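Acetyltransferase of GNAT family (Staphylococcus aureus subsp. aureus Mu50, PDB 3D8P) probably transfers an acetyl group from acetyl-coenzyme A to an amine, as members of the GNAT acetyltransferase family do, though its substrate is not established. Local coordinates at residues Q127-I138 / D153-L161. Residues are numbered along the deposited sequence; the frame is centred on the assembly and turned at random.
Sequences QYFYSNNGFREI and DNRFYYRNL. With EDO (1,2-ethanediol), chain F.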
loop_
_atom_site.group_PDB
_atom_site.type_symbol
_atom_site.label_atom_id
_atom_site.label_comp_id
_atom_site.label_asym_id
_atom_site.label_seq_id
_atom_site.Cartn_x
_atom_site.Cartn_y
_atom_site.Cartn_z
ATOM N N GLN A 127 7.051 -1.546 -9.905
ATOM C CA GLN A 127 7.893 -2.772 -9.871
ATOM C C GLN A 127 9.340 -2.377 -9.603
ATOM O O GLN A 127 9.979 -2.921 -8.727
ATOM C CB GLN A 127 7.878 -3.553 -11.211
ATOM C CG GLN A 127 6.515 -3.766 -11.909
ATOM C CD GLN A 127 5.564 -4.636 -11.125
ATOM O OE1 GLN A 127 4.386 -4.305 -10.976
ATOM N NE2 GLN A 127 6.064 -5.740 -10.608
ATOM N N TYR A 128 9.845 -1.432 -10.391
ATOM C CA TYR A 128 11.184 -0.905 -10.198
ATOM C C TYR A 128 11.342 -0.279 -8.819
ATOM O O TYR A 128 12.396 -0.417 -8.201
ATOM C CB TYR A 128 11.504 0.137 -11.251
ATOM C CG TYR A 128 11.449 -0.375 -12.668
ATOM C CD1 TYR A 128 12.139 -1.529 -13.049
ATOM C CD2 TYR A 128 10.750 0.327 -13.650
ATOM C CE1 TYR A 128 12.110 -1.984 -14.368
ATOM C CE2 TYR A 128 10.722 -0.114 -14.973
ATOM C CZ TYR A 128 11.398 -1.269 -15.325
ATOM O OH TYR A 128 11.359 -1.695 -16.640
ATOM N N PHE A 129 10.303 0.412 -8.343
ATOM C CA PHE A 129 10.331 0.986 -6.997
ATOM C C PHE A 129 10.530 -0.097 -5.924
ATOM O O PHE A 129 11.384 0.035 -5.052
ATOM C CB PHE A 129 9.042 1.773 -6.688
ATOM C CG PHE A 129 8.954 2.235 -5.255
ATOM C CD1 PHE A 129 9.612 3.386 -4.840
ATOM C CD2 PHE A 129 8.249 1.496 -4.320
ATOM C CE1 PHE A 129 9.554 3.804 -3.514
ATOM C CE2 PHE A 129 8.181 1.905 -2.994
ATOM C CZ PHE A 129 8.829 3.055 -2.585
ATOM N N TYR A 130 9.742 -1.164 -5.990
ATOM C CA TYR A 130 9.865 -2.239 -5.001
ATOM C C TYR A 130 11.243 -2.894 -5.091
ATOM O O TYR A 130 11.870 -3.108 -4.075
ATOM C CB TYR A 130 8.756 -3.280 -5.155
ATOM C CG TYR A 130 7.362 -2.711 -5.024
ATOM C CD1 TYR A 130 6.995 -1.995 -3.898
ATOM C CD2 TYR A 130 6.399 -2.915 -6.013
ATOM C CE1 TYR A 130 5.727 -1.481 -3.756
ATOM C CE2 TYR A 130 5.121 -2.396 -5.873
ATOM C CZ TYR A 130 4.795 -1.668 -4.733
ATOM O OH TYR A 130 3.527 -1.137 -4.557
ATOM N N SER A 131 11.719 -3.168 -6.307
ATOM C CA SER A 131 13.023 -3.763 -6.518
ATOM C C SER A 131 14.166 -2.909 -5.988
ATOM O O SER A 131 15.212 -3.431 -5.607
ATOM C CB SER A 131 13.256 -3.997 -8.009
ATOM O OG SER A 131 12.369 -4.979 -8.513
ATOM N N ASN A 132 13.985 -1.595 -6.031
ATOM C CA ASN A 132 14.992 -0.649 -5.568
ATOM C C ASN A 132 14.869 -0.347 -4.072
ATOM O O ASN A 132 15.750 0.313 -3.505
ATOM C CB ASN A 132 14.890 0.655 -6.363
ATOM C CG ASN A 132 15.312 0.493 -7.809
ATOM O OD1 ASN A 132 16.126 -0.359 -8.143
ATOM N ND2 ASN A 132 14.762 1.327 -8.674
ATOM N N ASN A 133 13.805 -0.857 -3.445
ATOM C CA ASN A 133 13.551 -0.643 -2.032
ATOM C C ASN A 133 13.414 -1.910 -1.202
ATOM O O ASN A 133 12.550 -1.998 -0.342
ATOM C CB ASN A 133 12.358 0.316 -1.853
ATOM C CG ASN A 133 12.726 1.740 -2.219
ATOM O OD1 ASN A 133 13.401 2.424 -1.454
ATOM N ND2 ASN A 133 12.329 2.177 -3.409
ATOM N N GLY A 134 14.294 -2.867 -1.466
ATOM C CA GLY A 134 14.499 -4.044 -0.615
ATOM C C GLY A 134 13.615 -5.248 -0.852
ATOM O O GLY A 134 13.641 -6.190 -0.070
ATOM N N PHE A 135 12.826 -5.214 -1.921
ATOM C CA PHE A 135 11.895 -6.285 -2.237
ATOM C C PHE A 135 12.480 -7.224 -3.278
ATOM O O PHE A 135 13.010 -6.781 -4.285
ATOM C CB PHE A 135 10.553 -5.739 -2.756
ATOM C CG PHE A 135 9.691 -5.156 -1.698
ATOM C CD1 PHE A 135 9.875 -3.841 -1.286
ATOM C CD2 PHE A 135 8.669 -5.923 -1.116
ATOM C CE1 PHE A 135 9.077 -3.307 -0.277
ATOM C CE2 PHE A 135 7.859 -5.401 -0.135
ATOM C CZ PHE A 135 8.065 -4.090 0.300
ATOM N N ARG A 136 12.354 -8.524 -3.039
ATOM C CA ARG A 136 12.775 -9.504 -4.041
ATOM C C ARG A 136 11.511 -10.080 -4.650
ATOM O O ARG A 136 10.489 -10.133 -3.986
ATOM C CB ARG A 136 13.667 -10.586 -3.414
ATOM C CG ARG A 136 12.957 -11.554 -2.467
ATOM C CD ARG A 136 13.983 -12.463 -1.804
ATOM N NE ARG A 136 13.344 -13.469 -0.957
ATOM C CZ ARG A 136 12.898 -14.630 -1.402
ATOM N NH1 ARG A 136 13.035 -14.961 -2.674
ATOM N NH2 ARG A 136 12.318 -15.466 -0.564
ATOM N N GLU A 137 11.567 -10.474 -5.912
ATOM C CA GLU A 137 10.432 -11.118 -6.574
ATOM C C GLU A 137 10.372 -12.569 -6.210
ATOM O O GLU A 137 11.392 -13.267 -6.244
ATOM C CB GLU A 137 10.473 -10.974 -8.114
ATOM C CG GLU A 137 9.114 -11.331 -8.735
ATOM C CD GLU A 137 8.938 -10.950 -10.193
ATOM O OE1 GLU A 137 9.890 -10.451 -10.797
ATOM O OE2 GLU A 137 7.813 -11.140 -10.730
ATOM N N ILE A 138 9.162 -13.010 -5.854
ATOM C CA ILE A 138 8.887 -14.388 -5.442
ATOM C C ILE A 138 7.824 -15.004 -6.366
ATOM O O ILE A 138 7.193 -14.325 -7.168
ATOM C CB ILE A 138 8.469 -14.500 -3.935
ATOM C CG1 ILE A 138 7.148 -13.796 -3.661
ATOM C CG2 ILE A 138 9.511 -13.848 -3.020
ATOM C CD1 ILE A 138 6.577 -13.978 -2.261
ATOM N N ASP A 153 -3.603 -9.779 -9.412
ATOM C CA ASP A 153 -2.151 -9.721 -9.239
ATOM C C ASP A 153 -1.442 -10.787 -10.041
ATOM O O ASP A 153 -1.885 -11.934 -10.127
ATOM C CB ASP A 153 -1.775 -9.934 -7.801
ATOM C CG ASP A 153 -2.175 -8.806 -6.942
ATOM O OD1 ASP A 153 -2.259 -7.691 -7.495
ATOM O OD2 ASP A 153 -2.387 -9.023 -5.720
ATOM N N ASN A 154 -0.318 -10.400 -10.603
ATOM C CA ASN A 154 0.506 -11.325 -11.333
ATOM C C ASN A 154 1.984 -11.208 -11.008
ATOM O O ASN A 154 2.801 -11.931 -11.606
ATOM C CB ASN A 154 0.252 -11.161 -12.838
ATOM C CG ASN A 154 0.180 -9.698 -13.275
ATOM O OD1 ASN A 154 1.157 -8.969 -13.161
ATOM N ND2 ASN A 154 -0.976 -9.281 -13.806
ATOM N N ARG A 155 2.360 -10.289 -10.123
ATOM C CA ARG A 155 3.760 -10.180 -9.717
ATOM C C ARG A 155 3.780 -10.098 -8.203
ATOM O O ARG A 155 2.980 -9.351 -7.595
ATOM C CB ARG A 155 4.454 -8.945 -10.330
ATOM C CG ARG A 155 4.372 -8.791 -11.869
ATOM C CD ARG A 155 5.410 -9.558 -12.629
ATOM N NE ARG A 155 6.765 -9.092 -12.340
ATOM C CZ ARG A 155 7.494 -8.246 -13.067
ATOM N NH1 ARG A 155 7.025 -7.675 -14.174
ATOM N NH2 ARG A 155 8.724 -7.963 -12.665
ATOM N N PHE A 156 4.685 -10.858 -7.589
ATOM C CA PHE A 156 4.753 -10.972 -6.125
ATOM C C PHE A 156 6.133 -10.656 -5.614
ATOM O O PHE A 156 7.118 -10.976 -6.247
ATOM C CB PHE A 156 4.307 -12.375 -5.666
ATOM C CG PHE A 156 2.943 -12.722 -6.138
ATOM C CD1 PHE A 156 1.820 -12.234 -5.456
ATOM C CD2 PHE A 156 2.775 -13.451 -7.295
ATOM C CE1 PHE A 156 0.539 -12.506 -5.931
ATOM C CE2 PHE A 156 1.510 -13.694 -7.801
ATOM C CZ PHE A 156 0.395 -13.253 -7.097
ATOM N N TYR A 157 6.190 -10.031 -4.455
ATOM C CA TYR A 157 7.433 -9.586 -3.891
ATOM C C TYR A 157 7.451 -9.760 -2.374
ATOM O O TYR A 157 6.418 -9.895 -1.737
ATOM C CB TYR A 157 7.681 -8.110 -4.238
ATOM C CG TYR A 157 7.840 -7.791 -5.695
ATOM C CD1 TYR A 157 6.728 -7.568 -6.500
ATOM C CD2 TYR A 157 9.091 -7.676 -6.274
ATOM C CE1 TYR A 157 6.862 -7.249 -7.856
ATOM C CE2 TYR A 157 9.235 -7.339 -7.632
ATOM C CZ TYR A 157 8.114 -7.139 -8.407
ATOM O OH TYR A 157 8.222 -6.831 -9.739
ATOM N N TYR A 158 8.657 -9.760 -1.820
ATOM C CA TYR A 158 8.874 -9.890 -0.395
ATOM C C TYR A 158 10.089 -9.058 0.036
ATOM O O TYR A 158 11.122 -9.022 -0.628
ATOM C CB TYR A 158 9.053 -11.361 0.040
ATOM C CG TYR A 158 9.402 -11.514 1.517
ATOM C CD1 TYR A 158 8.420 -11.503 2.494
ATOM C CD2 TYR A 158 10.732 -11.670 1.923
ATOM C CE1 TYR A 158 8.758 -11.624 3.860
ATOM C CE2 TYR A 158 11.076 -11.789 3.255
ATOM C CZ TYR A 158 10.077 -11.763 4.228
ATOM O OH TYR A 158 10.420 -11.911 5.553
ATOM N N ARG A 159 9.917 -8.374 1.161
ATOM C CA ARG A 159 10.978 -7.658 1.805
ATOM C C ARG A 159 11.106 -8.162 3.221
ATOM O O ARG A 159 10.152 -8.110 3.990
ATOM C CB ARG A 159 10.708 -6.155 1.854
ATOM C CG ARG A 159 11.779 -5.411 2.644
ATOM C CD ARG A 159 11.794 -3.928 2.357
ATOM N NE ARG A 159 12.805 -3.264 3.176
ATOM C CZ ARG A 159 13.005 -1.950 3.216
ATOM N NH1 ARG A 159 12.269 -1.117 2.497
ATOM N NH2 ARG A 159 13.930 -1.459 4.021
ATOM N N ASN A 160 12.290 -8.648 3.543
ATOM C CA ASN A 160 12.641 -9.112 4.871
ATOM C C ASN A 160 13.036 -7.953 5.762
ATOM O O ASN A 160 13.852 -7.111 5.377
ATOM C CB ASN A 160 13.833 -10.053 4.815
ATOM C CG ASN A 160 13.949 -10.908 6.063
ATOM O OD1 ASN A 160 13.033 -11.688 6.380
ATOM N ND2 ASN A 160 15.091 -10.795 6.764
ATOM N N LEU A 161 12.454 -7.913 6.955
ATOM C CA LEU A 161 12.761 -6.858 7.924
ATOM C C LEU A 161 13.702 -7.381 9.001
ATOM O O LEU A 161 14.618 -6.681 9.386
ATOM C CB LEU A 161 11.484 -6.318 8.563
ATOM C CG LEU A 161 10.440 -5.828 7.568
ATOM C CD1 LEU A 161 9.180 -5.376 8.331
ATOM C CD2 LEU A 161 11.019 -4.734 6.658
HETATM C C1 EDO F . -0.024 -0.010 -6.952
HETATM O O1 EDO F . -0.560 -0.213 -5.633
HETATM C C2 EDO F . 1.439 -0.410 -7.011
HETATM O O2 EDO F . 1.581 -1.835 -6.856
HETATM O O HOH W 1 10.999 -6.073 -10.708
HETATM O O HOH W 2 15.349 -6.624 2.253
HETATM O O HOH W 3 6.277 -12.689 -9.210
#
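Arg-159 lays its CB squarely over the ring of Phe-135, 3.5 Å from the ring centroid and 10° off the ring normal, a CH-pi contact made by the aliphatic root of a charged side chain. It lies where the C-terminal half of the GNAT fold closes: helix 124-132 turns through Gly-134 into the edge strand 136-138, which pairs antiparallel with strand 155-160, itself inserted beside strand 114-119. The Arg-159 chain leaves opposite the backbone N (chi1 175°) and stays extended to NE, passing the Phe-135 ring and the Gly-134 carbonyl. Gly-134 suits the turn because its phi is positive, a conformation glycine adopts readily.

Arg-136 and Tyr-158 form a hydrogen-bonded pair: Arg-136 N donates to Tyr-158 O (2.8 Å), and Tyr-158 N returns a bond to Arg-136 O. Ile-138, a branched residue apt for a strand, sets CG1 against Phe-156 CB and CG2 against Tyr-158 CB on the sheet face that carries Arg-136, Phe-156 and Tyr-158; Leu-143 and Tyr-116 add to this apolar cluster.

Tyr-157 stands on the face toward the helix, its long ring bridging sheet and helix. Its CB touches Phe-135 CD2 (3.9 Å), Glu-137 CG lies over one ring face, and a water links its OH to Ser-131 OG. Glu-137, extended beyond CG, reaches diagonally across to Arg-155 on the neighbouring strand, whose chain is bent at chi2 and chi3. Carboxylate and guanidinium planes differ by 18°, and a second salt bridge, from Arg-155 NH1 to Asp-121, probably limits the rotation of the guanidinium. In the bridge to Glu-137, Arg-155 NE meets OE2 at 2.8 Å from above the carboxylate plane, while NH2 reaches OE1 only weakly, at 3.3 Å.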